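Long-range contacts in uncharacterized protein (Staphylococcus aureus subsp. aureus, PDB 3H04), which is of unknown function but probably acts as a serine hydrolase, perhaps an esterase, built on the alpha/beta-hydrolase fold: residues A[206-216]-A[228-238]; A[37-45]-A[165-176]. All coordinates share one frame; numbering follows the deposited sequence.

Contact 1: A[206-216]-A[228-238]; sequences LKTLPPVFIAH and SEHIMNHVPHS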
loop_
_atom_site.group_PDB
_atom_site.type_symbol
_atom_site.label_atom_id
_atom_site.label_comp_id
_atom_site.label_asym_id
_atom_site.label_seq_id
_atom_site.Cartn_x
_atom_site.Cartn_y
_atom_site.Cartn_z
ATOM N N LEU A 206 -10.994 10.242 9.262
ATOM C CA LEU A 206 -10.346 9.165 10.026
ATOM C C LEU A 206 -11.301 8.580 11.092
ATOM O O LEU A 206 -11.375 7.359 11.313
ATOM C CB LEU A 206 -9.077 9.687 10.701
ATOM C CG LEU A 206 -7.862 9.889 9.802
ATOM C CD1 LEU A 206 -6.749 10.546 10.608
ATOM C CD2 LEU A 206 -7.430 8.523 9.236
ATOM N N LYS A 207 -12.032 9.488 11.744
ATOM C CA LYS A 207 -13.017 9.146 12.768
ATOM C C LYS A 207 -14.112 8.203 12.291
ATOM O O LYS A 207 -14.759 7.545 13.087
ATOM C CB LYS A 207 -13.707 10.408 13.260
ATOM C CG LYS A 207 -12.910 11.241 14.214
ATOM C CD LYS A 207 -13.827 12.285 14.907
ATOM C CE LYS A 207 -14.856 11.696 15.834
ATOM N NZ LYS A 207 -15.484 12.789 16.665
ATOM N N THR A 208 -14.356 8.179 10.990
ATOM C CA THR A 208 -15.393 7.327 10.442
ATOM C C THR A 208 -14.847 6.105 9.735
ATOM O O THR A 208 -15.609 5.398 9.099
ATOM C CB THR A 208 -16.277 8.138 9.443
ATOM O OG1 THR A 208 -15.486 8.494 8.321
ATOM C CG2 THR A 208 -16.831 9.384 10.126
ATOM N N LEU A 209 -13.536 5.856 9.825
ATOM C CA LEU A 209 -12.973 4.677 9.162
ATOM C C LEU A 209 -13.405 3.384 9.846
ATOM O O LEU A 209 -13.662 3.389 11.059
ATOM C CB LEU A 209 -11.457 4.754 9.076
ATOM C CG LEU A 209 -10.811 5.721 8.098
ATOM C CD1 LEU A 209 -9.336 5.522 8.159
ATOM C CD2 LEU A 209 -11.366 5.500 6.656
ATOM N N PRO A 210 -13.510 2.270 9.078
ATOM C CA PRO A 210 -13.749 0.960 9.685
ATOM C C PRO A 210 -12.507 0.535 10.496
ATOM O O PRO A 210 -11.529 1.251 10.529
ATOM C CB PRO A 210 -13.972 0.036 8.467
ATOM C CG PRO A 210 -13.144 0.647 7.412
ATOM C CD PRO A 210 -13.294 2.148 7.630
ATOM N N PRO A 211 -12.540 -0.616 11.167
ATOM C CA PRO A 211 -11.384 -0.903 12.007
ATOM C C PRO A 211 -10.071 -1.028 11.266
ATOM O O PRO A 211 -10.016 -1.598 10.166
ATOM C CB PRO A 211 -11.744 -2.253 12.651
ATOM C CG PRO A 211 -13.209 -2.322 12.648
ATOM C CD PRO A 211 -13.613 -1.601 11.378
ATOM N N VAL A 212 -9.002 -0.556 11.900
ATOM C CA VAL A 212 -7.682 -0.554 11.296
ATOM C C VAL A 212 -6.683 -1.363 12.078
ATOM O O VAL A 212 -6.477 -1.120 13.297
ATOM C CB VAL A 212 -7.104 0.838 11.158
ATOM C CG1 VAL A 212 -5.804 0.731 10.345
ATOM C CG2 VAL A 212 -8.150 1.836 10.459
ATOM N N PHE A 213 -6.070 -2.343 11.426
ATOM C CA PHE A 213 -4.934 -3.098 12.052
ATOM C C PHE A 213 -3.638 -2.416 11.634
ATOM O O PHE A 213 -3.422 -2.219 10.439
ATOM C CB PHE A 213 -4.971 -4.543 11.608
ATOM C CG PHE A 213 -3.919 -5.434 12.239
ATOM C CD1 PHE A 213 -4.247 -6.261 13.276
ATOM C CD2 PHE A 213 -2.581 -5.407 11.776
ATOM C CE1 PHE A 213 -3.286 -7.094 13.876
ATOM C CE2 PHE A 213 -1.619 -6.226 12.365
ATOM C CZ PHE A 213 -1.974 -7.063 13.429
ATOM N N ILE A 214 -2.781 -2.036 12.573
ATOM C CA ILE A 214 -1.542 -1.312 12.244
ATOM C C ILE A 214 -0.376 -2.139 12.731
ATOM O O ILE A 214 -0.403 -2.593 13.886
ATOM C CB ILE A 214 -1.504 0.073 12.881
ATOM C CG1 ILE A 214 -2.773 0.869 12.432
ATOM C CG2 ILE A 214 -0.132 0.766 12.560
ATOM C CD1 ILE A 214 -3.087 2.174 13.221
ATOM N N ALA A 215 0.651 -2.336 11.868
ATOM C CA ALA A 215 1.952 -2.926 12.301
ATOM C C ALA A 215 3.010 -1.946 11.796
ATOM O O ALA A 215 2.995 -1.592 10.589
ATOM C CB ALA A 215 2.177 -4.341 11.731
ATOM N N HIS A 216 3.873 -1.486 12.676
ATOM C CA HIS A 216 4.832 -0.474 12.346
ATOM C C HIS A 216 6.032 -0.522 13.288
ATOM O O HIS A 216 5.844 -0.669 14.423
ATOM C CB HIS A 216 4.143 0.878 12.396
ATOM C CG HIS A 216 4.783 1.931 11.559
ATOM N ND1 HIS A 216 4.069 2.920 10.943
ATOM C CD2 HIS A 216 6.076 2.162 11.261
ATOM C CE1 HIS A 216 4.891 3.710 10.295
ATOM N NE2 HIS A 216 6.113 3.270 10.470
ATOM N N SER A 228 1.534 6.289 11.964
ATOM C CA SER A 228 0.594 5.341 12.563
ATOM C C SER A 228 -0.037 5.912 13.830
ATOM O O SER A 228 -1.263 5.748 14.033
ATOM C CB SER A 228 1.280 4.020 12.892
ATOM O OG SER A 228 1.483 3.208 11.740
ATOM N N GLU A 229 0.780 6.579 14.669
ATOM C CA GLU A 229 0.250 7.254 15.889
ATOM C C GLU A 229 -0.807 8.276 15.485
ATOM O O GLU A 229 -1.860 8.356 16.107
ATOM C CB GLU A 229 1.363 7.919 16.708
ATOM C CG GLU A 229 2.420 6.963 17.229
ATOM C CD GLU A 229 3.691 7.643 17.781
ATOM O OE1 GLU A 229 3.834 8.891 17.736
ATOM O OE2 GLU A 229 4.541 6.882 18.272
ATOM N N HIS A 230 -0.576 8.995 14.389
ATOM C CA HIS A 230 -1.576 9.953 13.865
ATOM C C HIS A 230 -2.940 9.289 13.565
ATOM O O HIS A 230 -4.005 9.844 13.896
ATOM C CB HIS A 230 -1.089 10.660 12.598
ATOM C CG HIS A 230 -2.109 11.578 11.982
ATOM N ND1 HIS A 230 -2.563 12.711 12.612
ATOM C CD2 HIS A 230 -2.763 11.525 10.794
ATOM C CE1 HIS A 230 -3.461 13.312 11.853
ATOM N NE2 HIS A 230 -3.588 12.623 10.737
ATOM N N ILE A 231 -2.904 8.110 12.952
ATOM C CA ILE A 231 -4.136 7.401 12.623
ATOM C C ILE A 231 -4.836 6.979 13.929
ATOM O O ILE A 231 -6.031 7.243 14.125
ATOM C CB ILE A 231 -3.820 6.206 11.709
ATOM C CG1 ILE A 231 -3.410 6.737 10.334
ATOM C CG2 ILE A 231 -5.023 5.330 11.540
ATOM C CD1 ILE A 231 -2.648 5.781 9.520
ATOM N N MET A 232 -4.051 6.455 14.851
ATOM C CA MET A 232 -4.554 6.042 16.170
ATOM C C MET A 232 -5.061 7.207 17.005
ATOM O O MET A 232 -5.795 6.987 17.977
ATOM C CB MET A 232 -3.437 5.349 16.977
ATOM C CG MET A 232 -2.629 4.348 16.191
ATOM S SD MET A 232 -2.947 2.632 16.636
ATOM C CE MET A 232 -2.204 2.639 18.238
ATOM N N ASN A 233 -4.637 8.438 16.716
ATOM C CA ASN A 233 -5.243 9.610 17.341
ATOM C C ASN A 233 -6.714 9.889 16.962
ATOM O O ASN A 233 -7.358 10.726 17.570
ATOM C CB ASN A 233 -4.386 10.868 17.086
ATOM C CG ASN A 233 -3.014 10.824 17.816
ATOM O OD1 ASN A 233 -2.746 9.976 18.678
ATOM N ND2 ASN A 233 -2.135 11.737 17.435
ATOM N N HIS A 234 -7.261 9.196 15.975
ATOM C CA HIS A 234 -8.609 9.529 15.472
ATOM C C HIS A 234 -9.541 8.357 15.191
ATOM O O HIS A 234 -10.742 8.525 15.288
ATOM C CB HIS A 234 -8.460 10.347 14.164
ATOM C CG HIS A 234 -7.839 11.693 14.396
ATOM N ND1 HIS A 234 -8.525 12.707 15.028
ATOM C CD2 HIS A 234 -6.573 12.142 14.232
ATOM C CE1 HIS A 234 -7.727 13.746 15.180
ATOM N NE2 HIS A 234 -6.539 13.437 14.702
ATOM N N VAL A 235 -9.020 7.225 14.719
ATOM C CA VAL A 235 -9.909 6.124 14.289
ATOM C C VAL A 235 -10.549 5.434 15.486
ATOM O O VAL A 235 -9.934 5.402 16.595
ATOM C CB VAL A 235 -9.255 5.066 13.351
ATOM C CG1 VAL A 235 -8.735 5.740 12.044
ATOM C CG2 VAL A 235 -8.170 4.256 14.082
ATOM N N PRO A 236 -11.798 4.937 15.303
ATOM C CA PRO A 236 -12.508 4.437 16.458
ATOM C C PRO A 236 -12.099 3.025 16.917
ATOM O O PRO A 236 -12.301 2.679 18.080
ATOM C CB PRO A 236 -13.998 4.458 16.017
ATOM C CG PRO A 236 -13.944 4.532 14.466
ATOM C CD PRO A 236 -12.710 5.257 14.165
ATOM N N HIS A 237 -11.551 2.229 16.005
ATOM C CA HIS A 237 -11.162 0.868 16.327
ATOM C C HIS A 237 -9.812 0.609 15.710
ATOM O O HIS A 237 -9.681 0.707 14.456
ATOM C CB HIS A 237 -12.176 -0.130 15.744
ATOM C CG HIS A 237 -13.590 0.156 16.131
ATOM N ND1 HIS A 237 -14.496 0.740 15.264
ATOM C CD2 HIS A 237 -14.241 -0.026 17.285
ATOM C CE1 HIS A 237 -15.653 0.894 15.881
ATOM N NE2 HIS A 237 -15.526 0.437 17.110
ATOM N N SER A 238 -8.820 0.325 16.571
ATOM C CA SER A 238 -7.473 0.003 16.100
ATOM C C SER A 238 -6.855 -1.107 16.901
ATOM O O SER A 238 -7.213 -1.362 18.032
ATOM C CB SER A 238 -6.519 1.239 16.051
ATOM O OG SER A 238 -6.226 1.799 17.336
HETATM O O HOH W 1 -11.661 2.459 13.132
#
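The imidazole of His-216 meets Ser-228 at its edge, where ND1 and the serine OG share a hydrogen bond of 2.7 Å with the oxygen in the plane of the ring. A chi1 of -155°, with CG anti to the backbone N, turns the ring from the strand toward the helix; since NE2 is bound by the carbonyl of Val-223, both nitrogens are engaged and the ring's rotation is fixed. On the flat ring of His-237 one face carries Pro-236 CB, displaced toward the rim. Pro-211 runs alongside and points the same way, its CB 3.8 Å from the CB of His-237. Both His-230 and His-234 receive CD1 of Leu-206 obliquely, and the CB atoms of Leu-206 and His-234 are 3.6 Å apart.

Next to His-237 the backbone starts a parallel strand pair: Val-212 N donates to His-237 O over 2.9 Å, nearly straight at 167°. Water 1 links the two loops next to it, donating to Leu-209 O and accepting from His-237 N. Val-235 packs against the type I turn of residues 206-209, its CG1 touching Leu-206, Val-212 and, at 3.9 Å, CD1 of Leu-209. Further along, Ile-214 splits its work. CG2 presses on the OG of Ser-228, whereas the Ile-214 and Met-232 side chains slide past each other in opposite directions, bringing CD1 of Ile-214 to 3.4 Å from SD of Met-232; CD1 also touches Ile-231.

Contact 1 illustrates how a beta-alpha-beta unit closes on itself. Strand segment 212-216 and helix segment 228-232 run roughly antiparallel (155°), and strand 238-243 returns beside the first as one of the sheet's two outermost strands. Strand 121-125 flanks 212-217 on its other edge, while Phe-213, directed away from helix 226-232, packs on helix 256-273.

Contact 2: A[37-45]-A[165-176]; sequences GGGLMFGKA and VQDQIAQRFLIY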
loop_
_atom_site.group_PDB
_atom_site.type_symbol
_atom_site.label_atom_id
_atom_site.label_comp_id
_atom_site.label_asym_id
_atom_site.label_seq_id
_atom_site.Cartn_x
_atom_site.Cartn_y
_atom_site.Cartn_z
ATOM N N GLY A 37 3.583 -2.305 -1.845
ATOM C CA GLY A 37 4.287 -1.065 -1.581
ATOM C C GLY A 37 5.235 -0.628 -2.698
ATOM O O GLY A 37 5.067 -1.020 -3.846
ATOM N N GLY A 38 6.266 0.115 -2.342
ATOM C CA GLY A 38 7.275 0.611 -3.317
ATOM C C GLY A 38 7.289 2.097 -3.567
ATOM O O GLY A 38 7.724 2.581 -4.656
ATOM N N GLY A 39 6.836 2.862 -2.569
ATOM C CA GLY A 39 6.854 4.335 -2.603
ATOM C C GLY A 39 6.130 4.962 -3.792
ATOM O O GLY A 39 6.414 6.105 -4.149
ATOM N N LEU A 40 5.158 4.228 -4.326
ATOM C CA LEU A 40 4.395 4.523 -5.537
ATOM C C LEU A 40 5.242 4.491 -6.822
ATOM O O LEU A 40 4.727 4.847 -7.893
ATOM C CB LEU A 40 3.642 5.880 -5.438
ATOM C CG LEU A 40 2.796 6.134 -4.171
ATOM C CD1 LEU A 40 2.418 7.646 -4.045
ATOM C CD2 LEU A 40 1.566 5.213 -4.135
ATOM N N MET A 41 6.502 4.054 -6.737
ATOM C CA MET A 41 7.452 4.216 -7.858
ATOM C C MET A 41 8.054 2.912 -8.358
ATOM O O MET A 41 8.557 2.823 -9.502
ATOM C CB MET A 41 8.598 5.150 -7.451
ATOM C CG MET A 41 8.217 6.536 -7.020
ATOM S SD MET A 41 9.640 7.692 -6.720
ATOM C CE MET A 41 8.684 9.149 -6.834
ATOM N N PHE A 42 8.067 1.881 -7.517
ATOM C CA PHE A 42 8.539 0.601 -7.931
ATOM C C PHE A 42 7.696 -0.518 -7.275
ATOM O O PHE A 42 6.743 -0.267 -6.532
ATOM C CB PHE A 42 10.060 0.411 -7.606
ATOM C CG PHE A 42 10.374 0.293 -6.127
ATOM C CD1 PHE A 42 10.510 -0.942 -5.529
ATOM C CD2 PHE A 42 10.487 1.460 -5.316
ATOM C CE1 PHE A 42 10.806 -1.065 -4.189
ATOM C CE2 PHE A 42 10.766 1.360 -3.952
ATOM C CZ PHE A 42 10.913 0.094 -3.378
ATOM N N GLY A 43 8.041 -1.755 -7.582
ATOM C CA GLY A 43 7.408 -2.897 -6.931
ATOM C C GLY A 43 6.594 -3.729 -7.915
ATOM O O GLY A 43 6.716 -3.596 -9.179
ATOM N N LYS A 44 5.843 -4.650 -7.354
ATOM C CA LYS A 44 4.953 -5.523 -8.141
ATOM C C LYS A 44 3.893 -6.069 -7.193
ATOM O O LYS A 44 4.125 -6.152 -5.965
ATOM C CB LYS A 44 5.715 -6.679 -8.795
ATOM C CG LYS A 44 6.346 -7.681 -7.824
ATOM C CD LYS A 44 7.283 -8.700 -8.559
ATOM C CE LYS A 44 7.988 -9.589 -7.517
ATOM N NZ LYS A 44 8.375 -10.852 -8.105
ATOM N N ALA A 45 2.746 -6.433 -7.772
ATOM C CA ALA A 45 1.577 -6.918 -7.041
ATOM C C ALA A 45 1.822 -8.235 -6.310
ATOM O O ALA A 45 1.284 -8.444 -5.212
ATOM C CB ALA A 45 0.378 -7.078 -8.011
ATOM N N VAL A 165 3.044 -1.251 -14.650
ATOM C CA VAL A 165 2.459 -1.603 -13.354
ATOM C C VAL A 165 3.410 -2.402 -12.466
ATOM O O VAL A 165 3.060 -2.717 -11.348
ATOM C CB VAL A 165 1.117 -2.371 -13.463
ATOM C CG1 VAL A 165 0.133 -1.603 -14.306
ATOM C CG2 VAL A 165 1.342 -3.779 -14.045
ATOM N N GLN A 166 4.604 -2.673 -12.954
ATOM C CA GLN A 166 5.618 -3.323 -12.183
ATOM C C GLN A 166 6.991 -2.952 -12.763
ATOM O O GLN A 166 7.097 -2.464 -13.896
ATOM C CB GLN A 166 5.402 -4.840 -12.154
ATOM C CG GLN A 166 5.582 -5.497 -13.527
ATOM C CD GLN A 166 5.489 -7.020 -13.479
ATOM O OE1 GLN A 166 5.900 -7.655 -12.524
ATOM N NE2 GLN A 166 4.956 -7.595 -14.517
ATOM N N ASP A 167 8.026 -3.159 -11.976
ATOM C CA ASP A 167 9.382 -2.835 -12.419
ATOM C C ASP A 167 9.639 -3.472 -13.763
ATOM O O ASP A 167 9.383 -4.684 -13.962
ATOM C CB ASP A 167 10.472 -3.349 -11.430
ATOM C CG ASP A 167 10.351 -2.772 -10.056
ATOM O OD1 ASP A 167 9.616 -1.789 -9.859
ATOM O OD2 ASP A 167 10.934 -3.372 -9.127
ATOM N N GLN A 168 10.132 -2.659 -14.698
ATOM C CA GLN A 168 10.587 -3.123 -16.015
ATOM C C GLN A 168 12.098 -3.409 -16.058
ATOM O O GLN A 168 12.621 -3.989 -17.027
ATOM C CB GLN A 168 10.134 -2.122 -17.118
ATOM C CG GLN A 168 11.061 -0.958 -17.452
ATOM C CD GLN A 168 11.195 0.058 -16.347
ATOM O OE1 GLN A 168 10.465 0.038 -15.327
ATOM N NE2 GLN A 168 12.149 0.978 -16.537
ATOM N N ILE A 169 12.807 -2.939 -15.041
ATOM C CA ILE A 169 14.236 -3.142 -14.864
ATOM C C ILE A 169 14.477 -3.374 -13.382
ATOM O O ILE A 169 13.856 -2.736 -12.543
ATOM C CB ILE A 169 15.031 -1.918 -15.401
ATOM C CG1 ILE A 169 16.549 -2.195 -15.501
ATOM C CG2 ILE A 169 14.733 -0.636 -14.606
ATOM C CD1 ILE A 169 16.981 -3.093 -16.620
ATOM N N ALA A 170 15.381 -4.294 -13.080
ATOM C CA ALA A 170 15.657 -4.689 -11.721
ATOM C C ALA A 170 15.932 -3.498 -10.835
ATOM O O ALA A 170 15.459 -3.512 -9.704
ATOM C CB ALA A 170 16.822 -5.693 -11.650
ATOM N N GLN A 171 16.654 -2.460 -11.305
ATOM C CA GLN A 171 17.063 -1.413 -10.359
ATOM C C GLN A 171 16.202 -0.144 -10.314
ATOM O O GLN A 171 16.592 0.910 -9.868
ATOM C CB GLN A 171 18.536 -1.089 -10.511
ATOM C CG GLN A 171 18.922 -0.479 -11.718
ATOM C CD GLN A 171 19.204 -1.468 -12.850
ATOM O OE1 GLN A 171 18.644 -2.565 -12.933
ATOM N NE2 GLN A 171 20.007 -1.030 -13.772
ATOM N N ARG A 172 14.967 -0.299 -10.707
ATOM C CA ARG A 172 14.061 0.793 -10.758
ATOM C C ARG A 172 13.935 1.422 -9.373
ATOM O O ARG A 172 13.710 2.631 -9.273
ATOM C CB ARG A 172 12.688 0.283 -11.239
ATOM C CG ARG A 172 11.676 1.380 -11.349
ATOM C CD ARG A 172 10.443 0.870 -12.000
ATOM N NE ARG A 172 9.474 1.913 -11.922
ATOM C CZ ARG A 172 9.094 2.691 -12.913
ATOM N NH1 ARG A 172 9.540 2.509 -14.159
ATOM N NH2 ARG A 172 8.233 3.664 -12.628
ATOM N N PHE A 173 14.088 0.626 -8.327
ATOM C CA PHE A 173 13.961 1.169 -6.970
ATOM C C PHE A 173 14.877 2.354 -6.636
ATOM O O PHE A 173 14.551 3.159 -5.740
ATOM C CB PHE A 173 14.078 0.065 -5.951
ATOM C CG PHE A 173 15.420 -0.201 -5.542
ATOM C CD1 PHE A 173 15.968 0.554 -4.539
ATOM C CD2 PHE A 173 16.183 -1.167 -6.168
ATOM C CE1 PHE A 173 17.183 0.380 -4.140
ATOM C CE2 PHE A 173 17.487 -1.360 -5.709
ATOM C CZ PHE A 173 17.972 -0.571 -4.702
ATOM N N LEU A 174 15.963 2.531 -7.401
ATOM C CA LEU A 174 16.833 3.687 -7.187
ATOM C C LEU A 174 16.144 4.994 -7.480
ATOM O O LEU A 174 16.572 6.007 -6.971
ATOM C CB LEU A 174 18.102 3.591 -8.034
ATOM C CG LEU A 174 19.075 2.502 -7.596
ATOM C CD1 LEU A 174 20.160 2.320 -8.687
ATOM C CD2 LEU A 174 19.688 2.787 -6.212
ATOM N N ILE A 175 15.107 4.976 -8.325
ATOM C CA ILE A 175 14.301 6.191 -8.576
ATOM C C ILE A 175 13.682 6.688 -7.259
ATOM O O ILE A 175 13.655 7.897 -6.975
ATOM C CB ILE A 175 13.168 5.935 -9.576
ATOM C CG1 ILE A 175 13.686 5.498 -10.950
ATOM C CG2 ILE A 175 12.303 7.224 -9.780
ATOM C CD1 ILE A 175 12.476 4.889 -11.758
ATOM N N TYR A 176 13.235 5.750 -6.437
ATOM C CA TYR A 176 12.629 6.069 -5.124
ATOM C C TYR A 176 13.706 6.511 -4.096
ATOM O O TYR A 176 13.495 7.466 -3.337
ATOM C CB TYR A 176 11.859 4.871 -4.598
ATOM C CG TYR A 176 11.361 5.054 -3.172
ATOM C CD1 TYR A 176 10.269 5.917 -2.906
ATOM C CD2 TYR A 176 12.007 4.482 -2.115
ATOM C CE1 TYR A 176 9.840 6.176 -1.637
ATOM C CE2 TYR A 176 11.536 4.668 -0.794
ATOM C CZ TYR A 176 10.437 5.521 -0.569
ATOM O OH TYR A 176 9.909 5.833 0.691
HETATM O O HOH W 2 1.996 -5.288 -10.321
#
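Arg-172 reaches the carbonyl oxygen of Met-41 through NE, 2.7 Å away, and this bond runs almost along the C=O direction with the oxygen in the guanidinium plane. A weak second bond from NH2 goes to the same oxygen. With CG anti to the backbone N (chi1 -179°), the extended chain carries NE to the carbonyl. NH1 is taken by Gln-168 OE1, and NH2 also forms a salt bridge with Glu-72, so the group is gripped on several sides; the carboxylate probably balances its charge.

Gly-43 supplies the other polar pairing. Its N donates to Asp-167 OD1 over 2.8 Å, on the syn side but 32° out of the carboxylate plane, while its O accepts from Asp-167 N at 3.1 Å. One residue thus answers both backbone groups of the glycine. Water 2 carries the link onward, accepting from Ala-45 N and donating to Val-165 O.

Packing gathers on the ring of Phe-42. Over the centre of one face sits Phe-173 CB in a CH-pi contact, 3.6 Å from the ring centroid; Gly-38 CA lies against the opposite face, toward its rim, and Tyr-176 CB lies at the edge, 3.7 Å from CE2. Met-41 SD rests against Ile-175 and Tyr-176, 3.8 Å from the tyrosine CA. The Tyr-176 ring passes Gly-39, with CE1 3.6 Å from the glycine CA, and its OH is hydrogen-bonded to Asp-222.

The glycines 37-39 lie in a loop leaving strand 30-35, and with the preceding histidine they spell HGGG, the sequence that in related alpha/beta-hydrolases builds the oxyanion hole. Here Tyr-176, from helix 173-182, packs on Gly-39 of that loop, consistent with one wall of an active-site pocket.

Contact 1 and contact 2 lie on opposite sides of the chain's centre, their own centres 28 Å apart and their nearest atoms about 11 Å apart, and they do not touch. Both come close to what is probably the catalytic centre, a putative triad of Ser-104, His-248 and Asp-220 whose serine would sit on a nucleophile elbow. Contact 1 reaches it through the side chain of His-216; contact 2 approaches through Gly-39 but stops short of it. They follow one another along the chain, contact 2 being complete before contact 1 opens. The pair suggests how an alpha/beta-hydrolase could border its site from distant parts: a beta-alpha-beta unit at the sheet's edge and a glycine-rich loop.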